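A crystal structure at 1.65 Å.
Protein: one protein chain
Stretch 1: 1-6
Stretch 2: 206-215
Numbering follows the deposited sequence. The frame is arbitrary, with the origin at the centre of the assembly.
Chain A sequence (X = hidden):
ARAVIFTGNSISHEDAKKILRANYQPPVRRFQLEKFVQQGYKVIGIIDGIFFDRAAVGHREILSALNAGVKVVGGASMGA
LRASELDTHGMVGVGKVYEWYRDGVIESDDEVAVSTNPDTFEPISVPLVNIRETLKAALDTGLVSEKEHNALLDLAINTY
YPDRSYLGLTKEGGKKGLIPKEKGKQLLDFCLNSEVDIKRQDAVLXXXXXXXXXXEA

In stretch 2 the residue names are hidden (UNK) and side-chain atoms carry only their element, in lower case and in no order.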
ATOM      1  N   ALA A   1      11.608 -24.265  -4.773  1.00 29.97           N
ATOM      2  CA  ALA A   1      11.624 -22.779  -4.620  1.00 28.81           C
ATOM      3  C   ALA A   1      10.662 -22.342  -3.517  1.00 28.99           C
ATOM      4  O   ALA A   1       9.503 -22.764  -3.490  1.00 29.73           O
ATOM      5  CB  ALA A   1      11.284 -22.104  -5.941  1.00 29.30           C
ATOM      6  N   ARG A   2      11.164 -21.510  -2.604  1.00 27.51           N
ATOM      7  CA  ARG A   2      10.383 -20.998  -1.474  1.00 26.64           C
ATOM      8  C   ARG A   2      10.237 -19.479  -1.566  1.00 23.35           C
ATOM      9  O   ARG A   2      11.189 -18.774  -1.925  1.00 22.46           O
ATOM     10  CB  ARG A   2      11.041 -21.372  -0.139  1.00 29.37           C
ATOM     11  CG  ARG A   2      11.105 -22.865   0.168  1.00 32.48           C
ATOM     12  CD  ARG A   2      10.031 -23.310   1.153  1.00 34.83           C
ATOM     13  NE  ARG A   2       8.845 -23.858   0.489  1.00 37.62           N
ATOM     14  CZ  ARG A   2       7.609 -23.367   0.586  1.00 39.45           C
ATOM     15  NH1 ARG A   2       7.349 -22.296   1.332  1.00 41.31           N
ATOM     16  NH2 ARG A   2       6.616 -23.956  -0.069  1.00 40.37           N
ATOM     17  N   ALA A   3       9.040 -18.994  -1.241  1.00 21.09           N
ATOM     18  CA  ALA A   3       8.756 -17.557  -1.206  1.00 19.44           C
ATOM     19  C   ALA A   3       8.524 -17.035   0.205  1.00 18.38           C
ATOM     20  O   ALA A   3       7.923 -17.715   1.041  1.00 17.61           O
ATOM     21  CB  ALA A   3       7.564 -17.222  -2.084  1.00 19.50           C
ATOM     22  N   VAL A   4       9.013 -15.821   0.445  1.00 17.60           N
ATOM     23  CA  VAL A   4       8.734 -15.063   1.665  1.00 17.02           C
ATOM     24  C   VAL A   4       8.055 -13.737   1.285  1.00 16.74           C
ATOM     25  O   VAL A   4       8.498 -13.049   0.362  1.00 16.62           O
ATOM     26  CB  VAL A   4      10.004 -14.899   2.557  1.00 17.39           C
ATOM     27  CG1 VAL A   4      11.140 -14.190   1.823  1.00 17.09           C
ATOM     28  CG2 VAL A   4       9.679 -14.201   3.870  1.00 17.15           C
ATOM     29  N   ILE A   5       6.958 -13.417   1.976  1.00 16.30           N
ATOM     30  CA  ILE A   5       6.167 -12.203   1.697  1.00 15.99           C
ATOM     31  C   ILE A   5       6.030 -11.346   2.947  1.00 15.15           C
ATOM     32  O   ILE A   5       5.587 -11.824   3.993  1.00 14.95           O
ATOM     33  CB  ILE A   5       4.743 -12.532   1.161  1.00 16.67           C
ATOM     34  CG1 ILE A   5       4.775 -13.539   0.002  1.00 17.54           C
ATOM     35  CG2 ILE A   5       3.967 -11.263   0.803  1.00 17.04           C
ATOM     36  CD1 ILE A   5       5.409 -13.030  -1.271  1.00 18.56           C
ATOM     37  N   PHE A   6       6.399 -10.074   2.826  1.00 14.28           N
ATOM     38  CA  PHE A   6       6.269  -9.125   3.925  1.00 14.04           C
ATOM     39  C   PHE A   6       4.996  -8.317   3.729  1.00 13.95           C
ATOM     40  O   PHE A   6       4.922  -7.476   2.828  1.00 13.72           O
ATOM     41  CB  PHE A   6       7.504  -8.224   4.002  1.00 13.74           C
ATOM     42  CG  PHE A   6       8.786  -8.983   4.219  1.00 13.74           C
ATOM     43  CD1 PHE A   6       9.225  -9.270   5.511  1.00 13.75           C
ATOM     44  CD2 PHE A   6       9.547  -9.423   3.136  1.00 13.75           C
ATOM     45  CE1 PHE A   6      10.405  -9.981   5.720  1.00 13.70           C
ATOM     46  CE2 PHE A   6      10.720 -10.145   3.339  1.00 13.88           C
ATOM     47  CZ  PHE A   6      11.153 -10.416   4.635  1.00 13.90           C
ATOM     48  N   UNK A 206       0.750  -8.572  -6.283  1.00 13.32           N
ATOM     49  CA  UNK A 206       2.088  -8.993  -5.827  1.00 13.36           C
ATOM     50  C   UNK A 206       2.100 -10.503  -5.568  1.00 13.63           C
ATOM     51  O   UNK A 206       2.999 -11.210  -6.035  1.00 14.23           O
ATOM     52  c   UNK A 206       2.577  -8.208  -4.583  1.00 13.00           C
ATOM     53  c   UNK A 206       2.680  -6.724  -4.896  1.00 13.12           C
ATOM     54  c   UNK A 206       3.921  -8.732  -4.100  1.00 13.08           C
ATOM     55  N   UNK A 207       1.083 -10.982  -4.851  1.00 14.01           N
ATOM     56  CA  UNK A 207       0.934 -12.408  -4.535  1.00 14.47           C
ATOM     57  C   UNK A 207       0.896 -13.261  -5.796  1.00 14.96           C
ATOM     58  O   UNK A 207       1.568 -14.290  -5.872  1.00 15.20           O
ATOM     59  c   UNK A 207      -1.684 -12.371  -1.633  1.00 14.57           C
ATOM     60  c   UNK A 207      -0.376 -11.995  -2.298  1.00 14.41           C
ATOM     61  c   UNK A 207      -0.317 -12.648  -3.684  1.00 14.53           C
ATOM     62  c   UNK A 207       0.817 -12.361  -1.406  1.00 14.59           C
ATOM     63  N   UNK A 208       0.149 -12.797  -6.796  1.00 15.85           N
ATOM     64  CA  UNK A 208      -0.011 -13.520  -8.061  1.00 17.12           C
ATOM     65  C   UNK A 208       1.276 -13.518  -8.887  1.00 17.10           C
ATOM     66  O   UNK A 208       1.588 -14.518  -9.535  1.00 17.20           O
ATOM     67  o   UNK A 208      -4.864 -13.324  -8.541  1.00 24.32           O
ATOM     68  c   UNK A 208      -2.535 -13.321  -8.118  1.00 21.13           C
ATOM     69  c   UNK A 208      -3.791 -12.704  -8.716  1.00 22.70           C
ATOM     70  o   UNK A 208      -3.738 -11.611  -9.322  1.00 23.68           O
ATOM     71  c   UNK A 208      -1.225 -12.993  -8.840  1.00 18.77           C
ATOM     72  N   UNK A 209       2.025 -12.411  -8.831  1.00 16.45           N
ATOM     73  CA  UNK A 209       3.344 -12.299  -9.485  1.00 16.97           C
ATOM     74  C   UNK A 209       4.372 -13.227  -8.828  1.00 16.93           C
ATOM     75  O   UNK A 209       5.108 -13.941  -9.528  1.00 17.11           O
ATOM     76  o   UNK A 209       2.908 -10.035 -10.240  1.00 18.46           O
ATOM     77  c   UNK A 209       3.848 -10.832  -9.517  1.00 17.27           C
ATOM     78  c   UNK A 209       5.203 -10.717 -10.210  1.00 17.31           C
ATOM     79  N   UNK A 210       4.405 -13.221  -7.493  1.00 16.77           N
ATOM     80  CA  UNK A 210       5.277 -14.120  -6.724  1.00 17.31           C
ATOM     81  C   UNK A 210       4.942 -15.584  -7.048  1.00 17.79           C
ATOM     82  O   UNK A 210       5.845 -16.387  -7.297  1.00 17.93           O
ATOM     83  c   UNK A 210       5.810 -12.454  -4.898  1.00 16.80           C
ATOM     84  c   UNK A 210       5.961 -14.888  -4.406  1.00 16.65           C
ATOM     85  c   UNK A 210       5.218 -13.825  -5.200  1.00 16.75           C
ATOM     86  N   UNK A 211       3.645 -15.903  -7.080  1.00 18.88           N
ATOM     87  CA  UNK A 211       3.154 -17.226  -7.482  1.00 19.92           C
ATOM     88  C   UNK A 211       3.772 -17.681  -8.810  1.00 20.77           C
ATOM     89  O   UNK A 211       4.290 -18.798  -8.901  1.00 21.55           O
ATOM     90  c   UNK A 211      -0.523 -18.504  -7.941  1.00 22.50           C
ATOM     91  c   UNK A 211      -1.250 -18.216  -6.636  1.00 23.32           C
ATOM     92  n   UNK A 211      -2.721 -18.039  -6.821  1.00 24.31           N
ATOM     93  c   UNK A 211       1.623 -17.225  -7.575  1.00 20.64           C
ATOM     94  c   UNK A 211       0.986 -18.599  -7.751  1.00 21.65           C
ATOM     95  N   UNK A 212       3.736 -16.803  -9.812  1.00 21.34           N
ATOM     96  CA  UNK A 212       4.280 -17.091 -11.145  1.00 22.43           C
ATOM     97  C   UNK A 212       5.787 -17.320 -11.136  1.00 22.36           C
ATOM     98  O   UNK A 212       6.276 -18.246 -11.791  1.00 22.65           O
ATOM     99  c   UNK A 212       0.752 -15.381 -14.287  1.00 28.68           C
ATOM    100  c   UNK A 212       2.455 -16.027 -12.563  1.00 26.30           C
ATOM    101  n   UNK A 212       0.471 -16.758 -14.791  1.00 29.94           N
ATOM    102  c   UNK A 212       2.187 -15.195 -13.807  1.00 27.30           C
ATOM    103  c   UNK A 212       3.911 -15.987 -12.141  1.00 24.12           C
ATOM    104  N   UNK A 213       6.516 -16.497 -10.381  1.00 21.91           N
ATOM    105  CA  UNK A 213       7.979 -16.605 -10.330  1.00 22.45           C
ATOM    106  C   UNK A 213       8.472 -17.857  -9.606  1.00 23.10           C
ATOM    107  O   UNK A 213       9.512 -18.414  -9.982  1.00 23.05           O
ATOM    108  c   UNK A 213       9.228 -14.164 -11.945  1.00 23.18           C
ATOM    109  c   UNK A 213       8.569 -14.043 -10.572  1.00 22.41           C
ATOM    110  c   UNK A 213       9.205 -12.908  -9.790  1.00 22.98           C
ATOM    111  c   UNK A 213       8.625 -15.338  -9.749  1.00 21.97           C
ATOM    112  N   UNK A 214       7.732 -18.292  -8.582  1.00 23.34           N
ATOM    113  CA  UNK A 214       8.007 -19.559  -7.885  1.00 25.08           C
ATOM    114  C   UNK A 214       7.832 -20.746  -8.838  1.00 27.13           C
ATOM    115  O   UNK A 214       8.680 -21.647  -8.868  1.00 28.35           O
ATOM    116  c   UNK A 214       7.095 -21.159  -6.085  1.00 24.90           C
ATOM    117  c   UNK A 214       7.695 -18.782  -5.477  1.00 24.56           C
ATOM    118  c   UNK A 214       7.161 -19.710  -6.582  1.00 24.99           C
ATOM    119  c   UNK A 214       9.058 -19.142  -4.905  1.00 24.40           C
ATOM    120  N   UNK A 215       6.754 -20.716  -9.627  1.00 28.53           N
ATOM    121  CA  UNK A 215       6.444 -21.763 -10.610  1.00 30.90           C
ATOM    122  C   UNK A 215       7.481 -21.862 -11.734  1.00 33.37           C
ATOM    123  O   UNK A 215       7.689 -22.941 -12.288  1.00 34.66           O
ATOM    124  o   UNK A 215       2.376 -21.022 -11.866  1.00 30.74           O
ATOM    125  o   UNK A 215       1.531 -22.055 -10.124  1.00 29.54           O
ATOM    126  c   UNK A 215       3.907 -21.928 -10.240  1.00 29.83           C
ATOM    127  c   UNK A 215       2.511 -21.649 -10.788  1.00 30.39           C
ATOM    128  c   UNK A 215       5.040 -21.565 -11.195  1.00 29.87           C
TER

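Position 206 carries three side-chain carbons, one bonded to CA and bearing the other two. A fork at CB with no heteroatom identifies Val 206. Its CA-to-CB bond points toward the strand, yet the nearest approach, Val 206 CG1 to Ile 5 CD1, is 5.4 Å, too far for contact.

Position 207 has four carbons, forked at the second, and one terminal carbon comes near CG2 of Ile 5. This is Leu 207, with chi1 m and chi2 t. Its CA-to-CB bond runs sideways, but the end of the side chain comes nearer, placing CD2 4.0 Å from Ile 5 CG2.

Position 208 shows three carbons in a row, the third carrying two oxygens, and lies out of reach of stretch 1. The carboxylate after two methylenes makes it Glu 208. Position 209 has one carbon bearing an oxygen and a carbon, again out of reach; the branch at CB fits Thr 209, whose OG1 is hydrogen-bonded to a residue adjoining the stretch.

At position 210 three carbons again fork at CB, and one methyl touches both Ala 3 and Ile 5. The residue is Val 210: CG1 lies 3.7 Å from Ala 3 CB and also 3.7 Å from Ile 5 CD1.

Position 211 has four carbons in a row ending in nitrogen and points away from the strand, which gives Lys 211; its NZ is hydrogen-bonded elsewhere in the structure. Position 212 repeats that chain, out of reach, and is Lys 212. Position 213, with four carbons forked at the second, is likewise out of reach and is Leu 213.

Position 214 has four carbons forked at the first, one arm two carbons long, and the end of that arm approaches residues 1 to 3. It is Ile 214, whose CD1 lies 3.8 Å from Ala 1 CB, 3.6 Å from Arg 2 C and 3.7 Å from Ala 3 CB.

Position 215 has three carbons, the third carrying two oxygens, and points away: Glu 215.

The contact is apolar packing, without a hydrogen bond between the stretches. The strand and helix axes run nearly antiparallel, at 166°, and approach to 9.9 Å. Ala 1, Ala 3 and Ile 5 point toward the helix, while Arg 2 and Val 4 point away, the alternation of an extended chain. Helix residues 207, 210 and 214 recur at spacings of three and four, close to one turn, and so bring their side chains to the same strand. Together the stretches bury 306 Å².

Stretch 2, residues 206-215: VLETVKKLIE
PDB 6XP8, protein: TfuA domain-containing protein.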